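Local coordinates for 6-phosphogluconate dehydrogenase, NAD-binding (PDB 3PEF), which binds NADP+ and acts as a gamma-hydroxybutyrate dehydrogenase with succinic semialdehyde reductase activity, at residues 124-127 with 128-132; 169-172 with 173-177; 77-80 with 81-85. The protein carries 2 engineered substitutions. All coordinates share one frame; numbering follows the deposited sequence.

Interaction 1 of 3, residues 124-127 with 128-132; sequences SKKP and AEDGT. With NAP (NADP nicotinamide-adenine-dinucleotide phosphate), chain I.
K126 NZ and D130 OD2 meet at 2.8 Å in a salt bridge one turn apart on the exposed side of helix 125-130. The lysine leaves the helix with CG anti to its own nitrogen, runs out nearly straight, and turns only at its last torsion (chi4 -47°), which brings the ammonium group back to the carboxylate. It takes the syn lone pair of OD2, the one on the side of OD1. The neighbouring pair, K125 and E129, has the same i to i+4 spacing but a looser outcome. There the lysine stays extended to its end, so the carboxylate lies beside its aliphatic part, with E129 OE2 3.4 Å from K125 CE. The charged atoms K125 NZ and E129 OE2 remain 4.5 Å apart. Beneath these chains run the ordinary helical bonds to S124 O, K125 O and K126 O.

At the other end the helix stops abruptly. T132 N donates to P127 O at 2.8 Å with a nearly straight angle of 170°, and G131 N reaches back to A128 O in a weak bond of 3.4 Å. G131 takes a positive phi of 79°, where a side chain would be jammed against the carbonyl oxygen of D130. Over the turn, T132 CG2 packs on P127 CB at a tight 3.5 Å. At the start, S124 OG points to the nicotinamide amide oxygen O7N of NADP; the modelled separation is too short to trust in detail. A128 faces helix 11-22, touching M12 and A15. The pair of bonds, the left-handed glycine and the apolar contact across them make a Schellman motif, here ending a short helix whose N-terminus borders the NADP pocket.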
# COMPACT_ATOMS: atom_id res chain seq x y z
N SER A 124 7.84 -25.17 -9.49
CA SER A 124 9.01 -24.95 -8.64
C SER A 124 9.95 -26.15 -8.62
O SER A 124 10.06 -26.89 -9.60
CB SER A 124 8.56 -24.59 -7.22
OG SER A 124 9.63 -24.09 -6.44
N LYS A 125 10.62 -26.35 -7.49
CA LYS A 125 11.66 -27.37 -7.40
C LYS A 125 11.11 -28.77 -7.70
O LYS A 125 11.70 -29.51 -8.49
CB LYS A 125 12.32 -27.34 -6.02
CG LYS A 125 13.44 -28.36 -5.85
CD LYS A 125 14.19 -28.11 -4.52
CE LYS A 125 15.36 -29.11 -4.35
NZ LYS A 125 16.03 -28.95 -3.04
N LYS A 126 10.00 -29.14 -7.07
CA LYS A 126 9.44 -30.48 -7.25
C LYS A 126 9.02 -30.71 -8.69
O LYS A 126 9.40 -31.72 -9.28
CB LYS A 126 8.26 -30.74 -6.29
CG LYS A 126 7.79 -32.19 -6.29
CD LYS A 126 6.41 -32.33 -5.72
CE LYS A 126 6.08 -33.78 -5.38
NZ LYS A 126 6.44 -34.73 -6.46
N PRO A 127 8.24 -29.78 -9.27
CA PRO A 127 7.92 -29.95 -10.69
C PRO A 127 9.15 -29.96 -11.62
O PRO A 127 9.12 -30.65 -12.64
CB PRO A 127 7.03 -28.73 -10.99
CG PRO A 127 6.33 -28.48 -9.69
CD PRO A 127 7.38 -28.78 -8.62
N ALA A 128 10.19 -29.21 -11.29
CA ALA A 128 11.43 -29.28 -12.08
C ALA A 128 12.03 -30.69 -12.02
O ALA A 128 12.48 -31.23 -13.02
CB ALA A 128 12.43 -28.25 -11.60
N GLU A 129 12.02 -31.28 -10.82
CA GLU A 129 12.55 -32.63 -10.62
C GLU A 129 11.72 -33.70 -11.35
O GLU A 129 12.26 -34.63 -11.95
CB GLU A 129 12.59 -32.96 -9.12
CG GLU A 129 13.64 -32.21 -8.32
CD GLU A 129 13.43 -32.31 -6.79
OE1 GLU A 129 12.38 -32.84 -6.35
OE2 GLU A 129 14.30 -31.85 -6.03
N ASP A 130 10.40 -33.55 -11.32
CA ASP A 130 9.48 -34.51 -11.91
C ASP A 130 9.37 -34.37 -13.43
O ASP A 130 8.85 -35.26 -14.11
CB ASP A 130 8.08 -34.37 -11.28
CG ASP A 130 8.08 -34.60 -9.76
OD1 ASP A 130 9.05 -35.17 -9.21
OD2 ASP A 130 7.08 -34.22 -9.11
N GLY A 131 9.86 -33.26 -13.97
CA GLY A 131 9.70 -33.00 -15.40
C GLY A 131 8.31 -32.50 -15.73
O GLY A 131 7.76 -32.73 -16.79
N THR A 132 7.76 -31.73 -14.80
CA THR A 132 6.36 -31.42 -14.80
C THR A 132 6.11 -29.89 -14.94
O THR A 132 5.03 -29.37 -14.65
CB THR A 132 5.79 -32.06 -13.52
OG1 THR A 132 4.98 -33.20 -13.86
CG2 THR A 132 5.06 -31.08 -12.67
PA NAP I . 19.18 -20.41 -7.93
O1A NAP I . 19.57 -19.32 -7.01
O2A NAP I . 19.21 -21.76 -7.36
O5B NAP I . 20.09 -20.37 -9.25
C5B NAP I . 20.51 -19.15 -9.80
C4B NAP I . 21.48 -19.49 -10.92
O4B NAP I . 21.89 -18.28 -11.53
C3B NAP I . 22.74 -20.15 -10.38
O3B NAP I . 23.13 -21.08 -11.36
C2B NAP I . 23.73 -19.01 -10.34
O2B NAP I . 25.08 -19.38 -10.44
C1B NAP I . 23.29 -18.26 -11.58
N9A NAP I . 23.83 -16.89 -11.59
C8A NAP I . 23.45 -15.86 -10.77
N7A NAP I . 24.19 -14.77 -11.09
C5A NAP I . 25.03 -15.10 -12.08
C6A NAP I . 25.98 -14.36 -12.77
N6A NAP I . 26.18 -13.08 -12.46
N1A NAP I . 26.71 -14.96 -13.76
C2A NAP I . 26.50 -16.29 -14.07
N3A NAP I . 25.55 -17.02 -13.38
C4A NAP I . 24.82 -16.43 -12.41
O3 NAP I . 17.70 -20.07 -8.42
PN NAP I . 16.70 -20.89 -9.34
O1N NAP I . 15.42 -21.07 -8.63
O2N NAP I . 17.36 -22.07 -9.93
O5D NAP I . 16.55 -19.70 -10.42
C5D NAP I . 16.80 -19.83 -11.79
C4D NAP I . 15.71 -19.04 -12.51
O4D NAP I . 14.48 -19.72 -12.50
C3D NAP I . 15.41 -17.73 -11.82
O3D NAP I . 15.18 -16.81 -12.87
C2D NAP I . 14.15 -18.00 -11.02
O2D NAP I . 13.41 -16.82 -10.85
C1D NAP I . 13.44 -18.93 -11.97
N1N NAP I . 12.42 -19.85 -11.41
C2N NAP I . 12.58 -20.41 -10.18
C3N NAP I . 11.63 -21.31 -9.69
C7N NAP I . 11.84 -21.97 -8.36
O7N NAP I . 10.71 -22.47 -7.73
N7N NAP I . 13.05 -22.06 -7.77
C4N NAP I . 10.51 -21.65 -10.46
C5N NAP I . 10.38 -21.09 -11.73
C6N NAP I . 11.34 -20.20 -12.21
P2B NAP I . 25.92 -19.87 -9.13
O1X NAP I . 27.38 -19.67 -9.50
O2X NAP I . 25.53 -19.02 -7.97
O3X NAP I . 25.61 -21.31 -8.84

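Interaction 2 of 3, residues 169-172 with 173-177; sequences EMKL and VVNMV. With GOL (glycerol), chain J.
K171 and N175 form a buried side-chain hydrogen bond one turn apart on the long helix 166-194, on the side that faces the cofactor and a bound glycerol. The lysine reaches forward because its chain bends once, at chi2 (58°), and then runs straight, carrying NZ to 3.0 Å from N175 OD1. It does not come in on a lone pair: NZ sits above the amide plane, 46° out of it, well off the direct line of the C=O. The same NZ has two further partners, the glycerol oxygen O1 at 2.6 Å and the backbone carbonyl of V121, so three oxygens hold it. N175 contributes its other amide atom too, ND2 donating to glycerol O1 at 3.2 Å, and ND2 also makes a weak bond to D240. O1 is thus gripped from both residues, and the amide is fixed in its flip by having its oxygen toward the lysine and its nitrogen toward the ligand. A leucine here would probably leave K171 NZ without one of its oxygens and glycerol O1 without one of its donors, letting the ammonium end shift.

Round the helix the contacts turn apolar. M170 SD touches V174 CG2 at 4.0 Å, V173 and V174 pack on a second subunit, another copy of this protein, at G188 and M211, and L172 rests on P99 and L243. E169 makes a salt bridge with R250 through OE2.

K171 is the predicted active-site residue. Glycerol probably comes from the crystallisation liquor, yet its hydroxyl shared by a lysine and an amide suggests how a substrate oxygen could be held for proton transfer; N175 probably helps to place the lysine through OD1, while its ND2 gives O1 a second donor.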
# COMPACT_ATOMS: atom_id res chain seq x y z
N GLU A 169 6.56 -11.60 -20.36
CA GLU A 169 5.39 -10.90 -19.86
C GLU A 169 4.41 -11.85 -19.17
O GLU A 169 3.88 -11.55 -18.11
CB GLU A 169 4.72 -10.11 -20.99
CG GLU A 169 5.53 -8.90 -21.37
CD GLU A 169 5.12 -8.28 -22.69
OE1 GLU A 169 4.54 -9.01 -23.52
OE2 GLU A 169 5.40 -7.08 -22.91
N MET A 170 4.19 -13.01 -19.78
CA MET A 170 3.29 -13.98 -19.18
C MET A 170 3.84 -14.45 -17.84
O MET A 170 3.12 -14.53 -16.84
CB MET A 170 3.13 -15.19 -20.09
CG MET A 170 2.29 -16.30 -19.46
SD MET A 170 0.55 -15.88 -19.32
CE MET A 170 0.06 -15.76 -21.06
N LYS A 171 5.13 -14.78 -17.83
CA LYS A 171 5.78 -15.24 -16.61
C LYS A 171 5.64 -14.19 -15.50
O LYS A 171 5.29 -14.53 -14.36
CB LYS A 171 7.26 -15.55 -16.87
CG LYS A 171 8.05 -15.89 -15.61
CD LYS A 171 7.43 -17.09 -14.89
CE LYS A 171 8.33 -17.50 -13.74
NZ LYS A 171 7.71 -18.54 -12.88
N LEU A 172 5.93 -12.93 -15.82
CA LEU A 172 5.85 -11.87 -14.81
C LEU A 172 4.41 -11.66 -14.29
O LEU A 172 4.19 -11.47 -13.10
CB LEU A 172 6.43 -10.58 -15.36
CG LEU A 172 7.94 -10.62 -15.65
CD1 LEU A 172 8.42 -9.27 -16.11
CD2 LEU A 172 8.68 -11.06 -14.37
N VAL A 173 3.43 -11.69 -15.19
CA VAL A 173 2.05 -11.51 -14.75
C VAL A 173 1.64 -12.60 -13.78
O VAL A 173 1.10 -12.34 -12.70
CB VAL A 173 1.10 -11.56 -15.96
CG1 VAL A 173 -0.30 -11.89 -15.50
CG2 VAL A 173 1.15 -10.23 -16.71
N VAL A 174 1.90 -13.83 -14.18
CA VAL A 174 1.51 -14.98 -13.39
C VAL A 174 2.22 -15.03 -12.04
O VAL A 174 1.62 -15.35 -11.00
CB VAL A 174 1.72 -16.28 -14.20
CG1 VAL A 174 1.70 -17.49 -13.31
CG2 VAL A 174 0.66 -16.37 -15.32
N ASN A 175 3.51 -14.71 -12.03
CA ASN A 175 4.24 -14.69 -10.76
C ASN A 175 3.84 -13.56 -9.83
O ASN A 175 3.95 -13.67 -8.61
CB ASN A 175 5.75 -14.67 -10.97
CG ASN A 175 6.34 -16.04 -10.84
OD1 ASN A 175 5.72 -17.02 -11.28
ND2 ASN A 175 7.49 -16.15 -10.19
N MET A 176 3.40 -12.46 -10.43
CA MET A 176 2.95 -11.33 -9.65
C MET A 176 1.73 -11.71 -8.81
O MET A 176 1.67 -11.40 -7.63
CB MET A 176 2.59 -10.15 -10.55
CG MET A 176 2.31 -8.89 -9.75
SD MET A 176 1.69 -7.58 -10.83
CE MET A 176 0.01 -8.16 -11.11
N VAL A 177 0.77 -12.39 -9.44
CA VAL A 177 -0.42 -12.88 -8.75
C VAL A 177 -0.04 -13.87 -7.65
O VAL A 177 -0.56 -13.81 -6.54
CB VAL A 177 -1.37 -13.59 -9.74
CG1 VAL A 177 -2.50 -14.26 -8.99
CG2 VAL A 177 -1.92 -12.59 -10.75
C1 GOL J . 8.62 -19.53 -9.18
O1 GOL J . 8.65 -19.08 -10.51
C2 GOL J . 7.78 -20.79 -8.90
O2 GOL J . 6.83 -21.11 -9.93
C3 GOL J . 7.10 -20.53 -7.56
O3 GOL J . 6.70 -21.68 -6.85

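Interaction 3 of 3, residues 77-80 with 81-85; sequences GKHG and VLEGI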
# COMPACT_ATOMS: atom_id res chain seq x y z
N GLY A 77 29.03 -11.05 -21.67
CA GLY A 77 30.32 -10.99 -20.99
C GLY A 77 31.46 -11.69 -21.71
O GLY A 77 31.28 -12.28 -22.77
N LYS A 78 32.66 -11.63 -21.13
CA LYS A 78 33.79 -12.35 -21.71
C LYS A 78 33.55 -13.86 -21.64
O LYS A 78 33.02 -14.37 -20.64
CB LYS A 78 35.11 -11.99 -21.02
CG LYS A 78 36.35 -12.48 -21.78
CD LYS A 78 37.62 -11.74 -21.36
CE LYS A 78 38.88 -12.35 -21.98
NZ LYS A 78 38.88 -12.25 -23.46
N HIS A 79 33.91 -14.55 -22.71
CA HIS A 79 33.67 -15.99 -22.82
C HIS A 79 32.16 -16.28 -22.80
O HIS A 79 31.74 -17.39 -22.48
CB HIS A 79 34.37 -16.76 -21.70
CG HIS A 79 35.81 -16.39 -21.50
ND1 HIS A 79 36.75 -16.48 -22.50
CD2 HIS A 79 36.47 -15.92 -20.41
CE1 HIS A 79 37.92 -16.09 -22.05
NE2 HIS A 79 37.78 -15.75 -20.78
N GLY A 80 31.36 -15.29 -23.15
CA GLY A 80 29.92 -15.43 -23.08
C GLY A 80 29.29 -16.09 -24.29
O GLY A 80 29.97 -16.45 -25.25
N VAL A 81 27.97 -16.24 -24.23
CA VAL A 81 27.22 -16.89 -25.29
C VAL A 81 27.50 -16.26 -26.66
O VAL A 81 27.70 -16.96 -27.64
CB VAL A 81 25.71 -16.88 -24.97
CG1 VAL A 81 24.88 -17.28 -26.21
CG2 VAL A 81 25.43 -17.81 -23.80
N LEU A 82 27.52 -14.94 -26.71
CA LEU A 82 27.72 -14.22 -27.97
C LEU A 82 29.08 -14.53 -28.62
O LEU A 82 29.20 -14.55 -29.84
CB LEU A 82 27.57 -12.71 -27.74
CG LEU A 82 26.39 -11.97 -28.38
CD1 LEU A 82 25.16 -12.84 -28.55
CD2 LEU A 82 26.05 -10.68 -27.64
N GLU A 83 30.10 -14.78 -27.81
CA GLU A 83 31.41 -15.15 -28.34
C GLU A 83 31.40 -16.51 -29.05
O GLU A 83 32.28 -16.82 -29.85
CB GLU A 83 32.46 -15.16 -27.23
CG GLU A 83 32.84 -13.78 -26.70
CD GLU A 83 34.09 -13.82 -25.81
OE1 GLU A 83 34.77 -14.87 -25.76
OE2 GLU A 83 34.39 -12.80 -25.16
N GLY A 84 30.39 -17.33 -28.75
CA GLY A 84 30.40 -18.71 -29.21
C GLY A 84 29.28 -19.14 -30.14
O GLY A 84 29.41 -20.14 -30.85
N ILE A 85 28.18 -18.40 -30.15
CA ILE A 85 27.03 -18.81 -30.96
C ILE A 85 27.21 -18.42 -32.43
O ILE A 85 27.96 -17.49 -32.75
CB ILE A 85 25.70 -18.23 -30.40
CG1 ILE A 85 24.50 -19.02 -30.94
CG2 ILE A 85 25.58 -16.73 -30.70
CD1 ILE A 85 23.55 -19.54 -29.86
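The imidazole of H79 and the carboxylate of E83 stand obliquely to each other, their planes 66° apart, with E83 OE1 4.1 Å from H79 ND1. One face of the ring carries K78 CG, which lies over its centre at 3.6 Å from the plane. The glutamate's real hold is on the backbone. E83 OE2 accepts from H79 N at 3.0 Å, and the amide arrives from above the carboxylate plane, 63° out of it. An extended chain beyond CG lets E83 reach from within helix 81-84 back over the turn, and OE2 also comes 3.5 Å from K78 CA. K78 NZ stays farther off, 4.8 Å from E83 OE2, so any attraction between the charges is probably modest.

G77 to G80 is a type II beta turn, with H79 at its third position in a left-handed conformation (phi 63°) and a weak bond of 3.0 Å from G80 N to G77 O. It joins helix 68-76 to the weakly bonded helix 81-84 within a beta-alpha-beta crossover of the Rossmann fold, between the parallel strands 60-63 and 90-93. At this backbone a side chain on G80 would run into G77 O, so the close passage from turn to helix is made by a residue that has none. E83 N turns back to G80 O, but that bond is weak, while V81 O takes both G84 N and I85 N. V81 packs on V74 and V55, and L82 on helices 68-76 and 99-111. R89 donates to G84 O.

In the fold
Interactions 1 and 2 flank the nicotinamide end of the NADP from different parts of the protein, the first from the nucleotide-binding domain and the second from the long helix 166-194; their centres are 19 Å apart and their nearest atoms about 7 Å. What joins them is ligand: the glycerol oxygen O1 bound by the residues of 169-177 lies 3.2 Å from the nicotinamide carbon C4N, whose ring carries the amide near S124. Interaction 3 stands apart, its centre 29 Å from each of the others, in the same nucleotide-binding domain as interaction 1. Its G77 lies about 5 Å from the side chain of E73, which binds the cofactor, and about 9 Å from the NADP.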